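Local atomic coordinates of iron-chelator utilization protein (Thermobifida fusca TM51, PDB entry 4YHB), a protein that binds flavin-adenine dinucleotide and probably uses it to reduce ferric siderophores, so that iron can be released inside the cell. Residues L145-D148 against E149-P153; N197-P201 against G202-L206; K233-R236 against R237-E241. One frame throughout, in Å; residues are numbered along the deposited sequence.

All three contacts are local ones, made within single stretches of the flavoprotein's parallel-sheet domain, and they follow one another along the chain. Contact 1 is core: it turns strand 142-147, the middle of the five, into helix 152-161, and a buried carboxylate fastens backbone that faces the flavin. Contact 2, its centre about 14 Å from that of contact 1, is surface: a type II beta turn whose Thr203 hydroxyl also bonds its first carbonyl, between strand 190-195 and helix 206-212, with Pro201 against the FAD. Contact 3 is partly buried, the apolar flank of helix 229-241 packed on helix 206-212 and strand 250-256 and the other carrying arginine and lysine. Contacts 1 and 3 belong to two separate beta-alpha-beta units of the same sheet.

Contact 1 of 3, residues L145-D148 against E149-P153; sequences LLAD and ETALP. With FAD (flavin-adenine dinucleotide), chain C.
Asp148 folds its carboxylate over the turn that follows, where Thr150 meets it with two donors. Its CB lies 3.7 Å from Glu149 OE1. CG is turned in between the backbone N and carbonyl carbon (chi1 75°), which brings OD1 back over the backbone of the next residues. OD1 takes Thr150 OG1 at 2.8 Å on its syn lone pair, while Thr150 N, 3.2 Å from OD1, comes from above the carboxylate plane, 56° out of it. OD2 goes to Trp256 NE1, so both oxygens are bonded. The backbone closes the same turn: Ala151 N reaches Asp148 O at 3.1 Å. The methyl groups of Ala147 and Ala151 also touch, CB to CB at 3.7 Å. With an alanine here in place of Asp148, the Thr150 hydroxyl and the Trp256 indole N-H would probably lose the carboxylate that accepts from both, leaving Thr150 free to turn. Thr150 is also next to the flavin: its O lies 3.3 Å from FAD C4X and its CG2 3.4 Å from the adenine N6A. Glu149, whose OE2 pairs with Arg196, puts a second carboxylate near Asp148. The chemistry implies a buried acid spent on fixing the strand-to-helix turn that backs the isoalloxazine.

Contact 2 of 3, residues N197-P201 against G202-L206; sequences NGAAP and GTTDL
Thr203 points back across a type II beta turn, Ala200 to Thr203, and grips the carbonyl of Ala200 twice. The backbone bond that defines the turn, Thr203 N to Ala200 O, measures 3.2 Å, and its donor is tilted 34° from the carbonyl plane. The hydroxyl adds a shorter bond, Thr203 OG1 to Ala200 O at 2.7 Å, with a smaller tilt of 20°. OG1 can join the backbone N at this oxygen because it sits between the backbone N and the carbonyl carbon (chi1 69°); the same rotation sets CG2 beside the backbone N, where it meets the methyl of Ala200, CG2 to CB 3.9 Å. Thr204, turned in a similar way, works in both directions. Its methyl faces the first limb of the loop, with Thr204 CG2 3.6 Å from Ala199 CB, while its OG1 accepts a nearly straight bond from Leu206 N at 3.3 Å, which makes an ST turn at the start of helix 206-212. At the bend itself Gly202 has positive phi, and a CB there would clash with Pro201 O. Pro201 reaches the FAD, and Arg196 packs against Pro201, Thr204 and Leu206. The chemistry is that of a surface turn held by two donors on one carbonyl; with two small methyl contacts they help hold the bend, and probably help to place Pro201 beside the cofactor.

Contact 3 of 3, residues K233-R236 against R237-E241; sequences KPIR and RLLKE
Arg237 curls back over the preceding turn of its helix and lays its guanidinium against Pro234. The nearest approach is Arg237 NH2 to Pro234 CB at 3.2 Å, and Pro234 CA lies over one face of the group, 3.6 Å from Arg237 CZ. A bend in the chain at chi3 (-79°) brings the group round to the proline. Arg237 NE also makes a weak bond to Lys233 O, 3.3 Å long, so this carbonyl is approached by the side chain as well as by Arg237 N, which meets it at 3.1 Å with an N-H...O angle of 165°.

On another flank Arg236 and Lys240 run side by side, the two aliphatic stems meeting at Arg236 CG and Lys240 CD, 3.8 Å apart. Their positive ends stay separated: Arg236 turns toward strand 250-256, where NH2 gives a weak bond to Val252 O. Ile235 and Leu239 likewise lie alongside each other, pointing the same way, with CG2 of Ile235 4.2 Å from CD1 of Leu239.

The frame behind these pairs is the run of i to i+4 bonds, among them Lys240 N to Arg236 O at 3.0 Å. Proline has no N-H to give, and the bonds from the N atoms of 234 and 235 to the turn before are missing, which kinks the helix there. Farther out, Ile235 and Leu238 pack on Leu211 of helix 206-212, and Leu239 on Phe250 and Val252 of strand 250-256. Lys233 forms a salt bridge with Asp230. The chemistry therefore divides the helix: aliphatic groups pack it on strand 250-256 of its own beta-alpha-beta unit and on the neighbouring helix 206-212, while the arginine and lysine stems lie along its more open flanks with their charged ends kept apart.

Contact 1 of 3, residues L145-D148 against E149-P153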
loop_
_atom_site.group_PDB
_atom_site.type_symbol
_atom_site.label_atom_id
_atom_site.label_comp_id
_atom_site.label_asym_id
_atom_site.label_seq_id
_atom_site.Cartn_x
_atom_site.Cartn_y
_atom_site.Cartn_z
ATOM N N LEU A 145 0.034 13.978 -2.289
ATOM C CA LEU A 145 -0.128 12.632 -1.729
ATOM C C LEU A 145 -0.456 12.657 -0.240
ATOM O O LEU A 145 0.221 13.325 0.545
ATOM C CB LEU A 145 1.143 11.823 -1.961
ATOM C CG LEU A 145 1.652 11.785 -3.399
ATOM C CD1 LEU A 145 3.096 11.378 -3.407
ATOM C CD2 LEU A 145 0.839 10.803 -4.216
ATOM N N LEU A 146 -1.505 11.939 0.139
ATOM C CA LEU A 146 -1.900 11.799 1.534
ATOM C C LEU A 146 -1.940 10.311 1.877
ATOM O O LEU A 146 -2.444 9.491 1.095
ATOM C CB LEU A 146 -3.258 12.460 1.788
ATOM C CG LEU A 146 -3.360 13.930 1.363
ATOM C CD1 LEU A 146 -4.190 14.062 0.105
ATOM C CD2 LEU A 146 -3.948 14.774 2.476
ATOM N N ALA A 147 -1.377 9.944 3.024
ATOM C CA ALA A 147 -1.306 8.532 3.377
ATOM C C ALA A 147 -1.079 8.356 4.865
ATOM O O ALA A 147 -0.279 9.075 5.456
ATOM C CB ALA A 147 -0.180 7.834 2.589
ATOM N N ASP A 148 -1.790 7.408 5.474
ATOM C CA ASP A 148 -1.388 6.938 6.798
ATOM C C ASP A 148 -0.429 5.765 6.563
ATOM O O ASP A 148 -0.053 5.517 5.415
ATOM C CB ASP A 148 -2.615 6.585 7.668
ATOM C CG ASP A 148 -3.302 5.259 7.286
ATOM O OD1 ASP A 148 -2.950 4.585 6.285
ATOM O OD2 ASP A 148 -4.235 4.892 8.031
ATOM N N GLU A 149 -0.027 5.036 7.604
ATOM C CA GLU A 149 1.068 4.075 7.426
ATOM C C GLU A 149 0.734 2.894 6.485
ATOM O O GLU A 149 1.637 2.305 5.895
ATOM C CB GLU A 149 1.546 3.539 8.787
ATOM C CG GLU A 149 0.436 3.004 9.700
ATOM C CD GLU A 149 -0.066 4.053 10.700
ATOM O OE1 GLU A 149 -0.329 5.196 10.284
ATOM O OE2 GLU A 149 -0.188 3.729 11.906
ATOM N N THR A 150 -0.539 2.554 6.324
ATOM C CA THR A 150 -0.898 1.435 5.433
ATOM C C THR A 150 -0.729 1.795 3.966
ATOM O O THR A 150 -0.506 0.919 3.119
ATOM C CB THR A 150 -2.353 0.963 5.621
ATOM O OG1 THR A 150 -3.260 2.025 5.281
ATOM C CG2 THR A 150 -2.599 0.505 7.049
ATOM N N ALA A 151 -0.839 3.091 3.677
ATOM C CA ALA A 151 -0.740 3.593 2.322
ATOM C C ALA A 151 0.602 4.258 2.044
ATOM O O ALA A 151 0.885 4.632 0.911
ATOM C CB ALA A 151 -1.876 4.553 2.045
ATOM N N LEU A 152 1.446 4.365 3.065
ATOM C CA LEU A 152 2.780 4.943 2.889
ATOM C C LEU A 152 3.656 4.159 1.901
ATOM O O LEU A 152 4.395 4.777 1.126
ATOM C CB LEU A 152 3.490 5.075 4.251
ATOM C CG LEU A 152 4.929 5.609 4.257
ATOM C CD1 LEU A 152 5.038 6.937 3.498
ATOM C CD2 LEU A 152 5.459 5.766 5.690
ATOM N N PRO A 153 3.587 2.810 1.909
ATOM C CA PRO A 153 4.411 2.101 0.911
ATOM C C PRO A 153 4.132 2.503 -0.534
ATOM O O PRO A 153 5.082 2.735 -1.299
ATOM C CB PRO A 153 4.043 0.629 1.136
ATOM C CG PRO A 153 3.717 0.571 2.616
ATOM C CD PRO A 153 2.994 1.873 2.887
HETATM P PA FAD C . -7.233 -7.543 9.987
HETATM O O1A FAD C . -7.631 -8.977 10.364
HETATM O O2A FAD C . -7.678 -7.182 8.519
HETATM O O5B FAD C . -8.063 -6.537 10.933
HETATM C C5B FAD C . -8.197 -6.796 12.284
HETATM C C4B FAD C . -8.410 -5.469 13.039
HETATM O O4B FAD C . -7.262 -4.664 13.023
HETATM C C3B FAD C . -9.500 -4.657 12.478
HETATM O O3B FAD C . -10.159 -4.088 13.563
HETATM C C2B FAD C . -8.839 -3.657 11.709
HETATM O O2B FAD C . -9.521 -2.409 11.665
HETATM C C1B FAD C . -7.571 -3.450 12.424
HETATM N N9A FAD C . -6.443 -3.054 11.590
HETATM C C8A FAD C . -6.143 -3.515 10.357
HETATM N N7A FAD C . -5.018 -2.919 9.938
HETATM C C5A FAD C . -4.581 -2.106 10.928
HETATM C C6A FAD C . -3.490 -1.249 11.073
HETATM N N6A FAD C . -2.538 -1.133 10.026
HETATM N N1A FAD C . -3.342 -0.550 12.211
HETATM C C2A FAD C . -4.239 -0.662 13.215
HETATM N N3A FAD C . -5.295 -1.474 13.108
HETATM C C4A FAD C . -5.489 -2.186 11.976
HETATM N N1 FAD C . -0.938 -2.503 4.874
HETATM C C2 FAD C . 0.371 -2.496 5.126
HETATM O O2 FAD C . 0.770 -2.584 6.278
HETATM N N3 FAD C . 1.235 -2.395 4.069
HETATM C C4 FAD C . 0.797 -2.303 2.795
HETATM O O4 FAD C . 1.621 -2.224 1.893
HETATM C C4X FAD C . -0.567 -2.299 2.504
HETATM N N5 FAD C . -1.073 -2.200 1.220
HETATM C C5X FAD C . -2.411 -2.223 1.016
HETATM C C6 FAD C . -2.927 -2.132 -0.281
HETATM C C7 FAD C . -4.158 -2.152 -0.484
HETATM C C7M FAD C . -4.603 -2.045 -1.955
HETATM C C8 FAD C . -5.055 -2.259 0.368
HETATM C C8M FAD C . -6.529 -2.262 0.072
HETATM C C9 FAD C . -4.722 -2.359 1.692
HETATM C C9A FAD C . -3.284 -2.355 2.210
HETATM N N10 FAD C . -2.776 -2.434 3.429
HETATM C C10 FAD C . -1.438 -2.408 3.615
HETATM C "C1'" FAD C . -3.683 -2.541 4.593
HETATM C "C2'" FAD C . -3.888 -3.953 5.045
HETATM O "O2'" FAD C . -4.459 -4.682 4.031
HETATM C "C3'" FAD C . -4.804 -3.927 6.319
HETATM O "O3'" FAD C . -4.178 -3.109 7.256
HETATM C "C4'" FAD C . -5.196 -5.275 6.860
HETATM O "O4'" FAD C . -6.325 -5.161 7.617
HETATM C "C5'" FAD C . -4.119 -5.913 7.752
HETATM O "O5'" FAD C . -4.322 -7.289 7.965
HETATM P P FAD C . -4.485 -7.748 9.469
HETATM O O1P FAD C . -4.746 -9.263 9.318
HETATM O O2P FAD C . -3.255 -7.137 10.195
HETATM O O3P FAD C . -5.698 -7.372 10.410
#

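Contact 2 of 3, residues N197-P201 against G202-L206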
loop_
_atom_site.group_PDB
_atom_site.type_symbol
_atom_site.label_atom_id
_atom_site.label_comp_id
_atom_site.label_asym_id
_atom_site.label_seq_id
_atom_site.Cartn_x
_atom_site.Cartn_y
_atom_site.Cartn_z
ATOM N N ASN A 197 0.901 11.046 17.951
ATOM C CA ASN A 197 1.339 11.326 19.327
ATOM C C ASN A 197 0.419 10.774 20.427
ATOM O O ASN A 197 0.045 11.494 21.361
ATOM C CB ASN A 197 1.510 12.837 19.512
ATOM C CG ASN A 197 2.651 13.383 18.698
ATOM O OD1 ASN A 197 3.560 12.634 18.321
ATOM N ND2 ASN A 197 2.631 14.688 18.421
ATOM N N GLY A 198 0.043 9.502 20.303
ATOM C CA GLY A 198 -0.750 8.843 21.327
ATOM C C GLY A 198 -2.153 8.478 20.884
ATOM O O GLY A 198 -2.756 7.555 21.434
ATOM N N ALA A 199 -2.676 9.194 19.893
ATOM C CA ALA A 199 -3.982 8.873 19.338
ATOM C C ALA A 199 -3.898 7.551 18.570
ATOM O O ALA A 199 -2.901 7.283 17.898
ATOM C CB ALA A 199 -4.459 9.975 18.433
ATOM N N ALA A 200 -4.932 6.727 18.675
ATOM C CA ALA A 200 -4.929 5.428 17.987
ATOM C C ALA A 200 -5.041 5.596 16.473
ATOM O O ALA A 200 -5.636 6.563 16.003
ATOM C CB ALA A 200 -6.062 4.556 18.508
ATOM N N PRO A 201 -4.477 4.645 15.702
ATOM C CA PRO A 201 -4.628 4.645 14.243
ATOM C C PRO A 201 -6.090 4.765 13.846
ATOM O O PRO A 201 -6.931 4.097 14.441
ATOM C CB PRO A 201 -4.067 3.278 13.819
ATOM C CG PRO A 201 -3.155 2.874 14.907
ATOM C CD PRO A 201 -3.696 3.493 16.179
ATOM N N GLY A 202 -6.383 5.614 12.870
ATOM C CA GLY A 202 -7.716 5.702 12.315
ATOM C C GLY A 202 -8.681 6.557 13.125
ATOM O O GLY A 202 -9.869 6.579 12.819
ATOM N N THR A 203 -8.186 7.264 14.144
ATOM C CA THR A 203 -9.074 8.053 14.996
ATOM C C THR A 203 -8.860 9.557 14.887
ATOM O O THR A 203 -9.552 10.325 15.555
ATOM C CB THR A 203 -8.934 7.671 16.486
ATOM O OG1 THR A 203 -7.654 8.092 16.978
ATOM C CG2 THR A 203 -9.095 6.164 16.675
ATOM N N THR A 204 -7.906 9.986 14.067
ATOM C CA THR A 204 -7.651 11.415 13.904
ATOM C C THR A 204 -8.104 11.925 12.537
ATOM O O THR A 204 -8.344 11.146 11.623
ATOM C CB THR A 204 -6.164 11.765 14.055
ATOM O OG1 THR A 204 -5.492 11.532 12.813
ATOM C CG2 THR A 204 -5.509 10.956 15.171
ATOM N N ASP A 205 -8.191 13.240 12.389
ATOM C CA ASP A 205 -8.472 13.828 11.083
ATOM C C ASP A 205 -7.269 14.602 10.557
ATOM O O ASP A 205 -7.426 15.594 9.836
ATOM C CB ASP A 205 -9.703 14.737 11.158
ATOM C CG ASP A 205 -9.601 15.772 12.267
ATOM O OD1 ASP A 205 -10.579 16.528 12.461
ATOM O OD2 ASP A 205 -8.550 15.824 12.954
ATOM N N LEU A 206 -6.068 14.147 10.914
ATOM C CA LEU A 206 -4.828 14.852 10.561
ATOM C C LEU A 206 -4.651 15.051 9.059
ATOM O O LEU A 206 -4.202 16.108 8.623
ATOM C CB LEU A 206 -3.606 14.102 11.116
ATOM C CG LEU A 206 -3.306 14.237 12.611
ATOM C CD1 LEU A 206 -2.311 13.157 13.051
ATOM C CD2 LEU A 206 -2.764 15.623 12.920
#

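Contact 3 of 3, residues K233-R236 against R237-E241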
loop_
_atom_site.group_PDB
_atom_site.type_symbol
_atom_site.label_atom_id
_atom_site.label_comp_id
_atom_site.label_asym_id
_atom_site.label_seq_id
_atom_site.Cartn_x
_atom_site.Cartn_y
_atom_site.Cartn_z
ATOM N N LYS A 233 -13.358 9.644 3.781
ATOM C CA LYS A 233 -14.668 10.080 3.278
ATOM C C LYS A 233 -14.789 11.607 3.168
ATOM O O LYS A 233 -15.238 12.109 2.141
ATOM C CB LYS A 233 -15.800 9.533 4.150
ATOM C CG LYS A 233 -16.145 8.080 3.886
ATOM C CD LYS A 233 -17.245 7.604 4.821
ATOM C CE LYS A 233 -17.341 6.081 4.849
ATOM N NZ LYS A 233 -18.335 5.603 5.861
ATOM N N PRO A 234 -14.376 12.356 4.212
ATOM C CA PRO A 234 -14.429 13.808 4.045
ATOM C C PRO A 234 -13.412 14.335 3.042
ATOM O O PRO A 234 -13.649 15.409 2.502
ATOM C CB PRO A 234 -14.107 14.327 5.439
ATOM C CG PRO A 234 -13.354 13.239 6.083
ATOM C CD PRO A 234 -14.020 12.002 5.597
ATOM N N ILE A 235 -12.305 13.621 2.818
ATOM C CA ILE A 235 -11.305 14.024 1.836
ATOM C C ILE A 235 -11.868 13.886 0.429
ATOM O O ILE A 235 -11.694 14.771 -0.410
ATOM C CB ILE A 235 -9.993 13.175 1.980
ATOM C CG1 ILE A 235 -9.276 13.534 3.282
ATOM C CG2 ILE A 235 -9.047 13.399 0.795
ATOM C CD1 ILE A 235 -8.089 12.650 3.623
ATOM N N ARG A 236 -12.545 12.768 0.179
ATOM C CA ARG A 236 -13.220 12.527 -1.097
ATOM C C ARG A 236 -14.226 13.650 -1.385
ATOM O O ARG A 236 -14.219 14.251 -2.459
ATOM C CB ARG A 236 -13.911 11.158 -1.061
ATOM C CG ARG A 236 -14.771 10.810 -2.261
ATOM C CD ARG A 236 -15.413 9.415 -2.099
ATOM N NE ARG A 236 -14.432 8.323 -2.135
ATOM C CZ ARG A 236 -14.008 7.636 -1.072
ATOM N NH1 ARG A 236 -14.465 7.910 0.142
ATOM N NH2 ARG A 236 -13.115 6.665 -1.224
ATOM N N ARG A 237 -15.057 13.945 -0.388
ATOM C CA ARG A 237 -16.095 14.966 -0.495
ATOM C C ARG A 237 -15.507 16.343 -0.805
ATOM O O ARG A 237 -16.016 17.073 -1.661
ATOM C CB ARG A 237 -16.923 15.023 0.793
ATOM C CG ARG A 237 -17.886 13.870 0.946
ATOM C CD ARG A 237 -18.693 13.988 2.257
ATOM N NE ARG A 237 -17.956 13.558 3.444
ATOM C CZ ARG A 237 -17.947 14.211 4.597
ATOM N NH1 ARG A 237 -18.568 15.379 4.706
ATOM N NH2 ARG A 237 -17.262 13.712 5.615
ATOM N N LEU A 238 -14.411 16.677 -0.140
ATOM C CA LEU A 238 -13.771 17.971 -0.317
ATOM C C LEU A 238 -13.261 18.132 -1.746
ATOM O O LEU A 238 -13.396 19.195 -2.352
ATOM C CB LEU A 238 -12.633 18.124 0.687
ATOM C CG LEU A 238 -12.015 19.505 0.846
ATOM C CD1 LEU A 238 -13.048 20.483 1.402
ATOM C CD2 LEU A 238 -10.810 19.412 1.756
ATOM N N LEU A 239 -12.686 17.062 -2.286
ATOM C CA LEU A 239 -12.160 17.078 -3.645
ATOM C C LEU A 239 -13.271 17.211 -4.678
ATOM O O LEU A 239 -13.123 17.916 -5.675
ATOM C CB LEU A 239 -11.348 15.809 -3.917
ATOM C CG LEU A 239 -10.096 15.639 -3.052
ATOM C CD1 LEU A 239 -9.483 14.255 -3.243
ATOM C CD2 LEU A 239 -9.085 16.719 -3.380
ATOM N N LYS A 240 -14.380 16.521 -4.442
ATOM C CA LYS A 240 -15.505 16.554 -5.366
ATOM C C LYS A 240 -16.211 17.908 -5.323
ATOM O O LYS A 240 -16.651 18.421 -6.358
ATOM C CB LYS A 240 -16.488 15.426 -5.048
ATOM C CG LYS A 240 -16.118 14.092 -5.678
ATOM C CD LYS A 240 -16.573 12.924 -4.822
ATOM C CE LYS A 240 -18.028 13.064 -4.397
ATOM N NZ LYS A 240 -18.470 11.881 -3.594
ATOM N N GLU A 241 -16.308 18.485 -4.126
ATOM C CA GLU A 241 -16.959 19.779 -3.940
ATOM C C GLU A 241 -16.197 20.914 -4.615
ATOM O O GLU A 241 -16.757 21.981 -4.865
ATOM C CB GLU A 241 -17.125 20.092 -2.455
ATOM C CG GLU A 241 -18.191 19.269 -1.763
ATOM C CD GLU A 241 -18.352 19.652 -0.307
ATOM O OE1 GLU A 241 -17.574 20.506 0.174
ATOM O OE2 GLU A 241 -19.258 19.099 0.353
#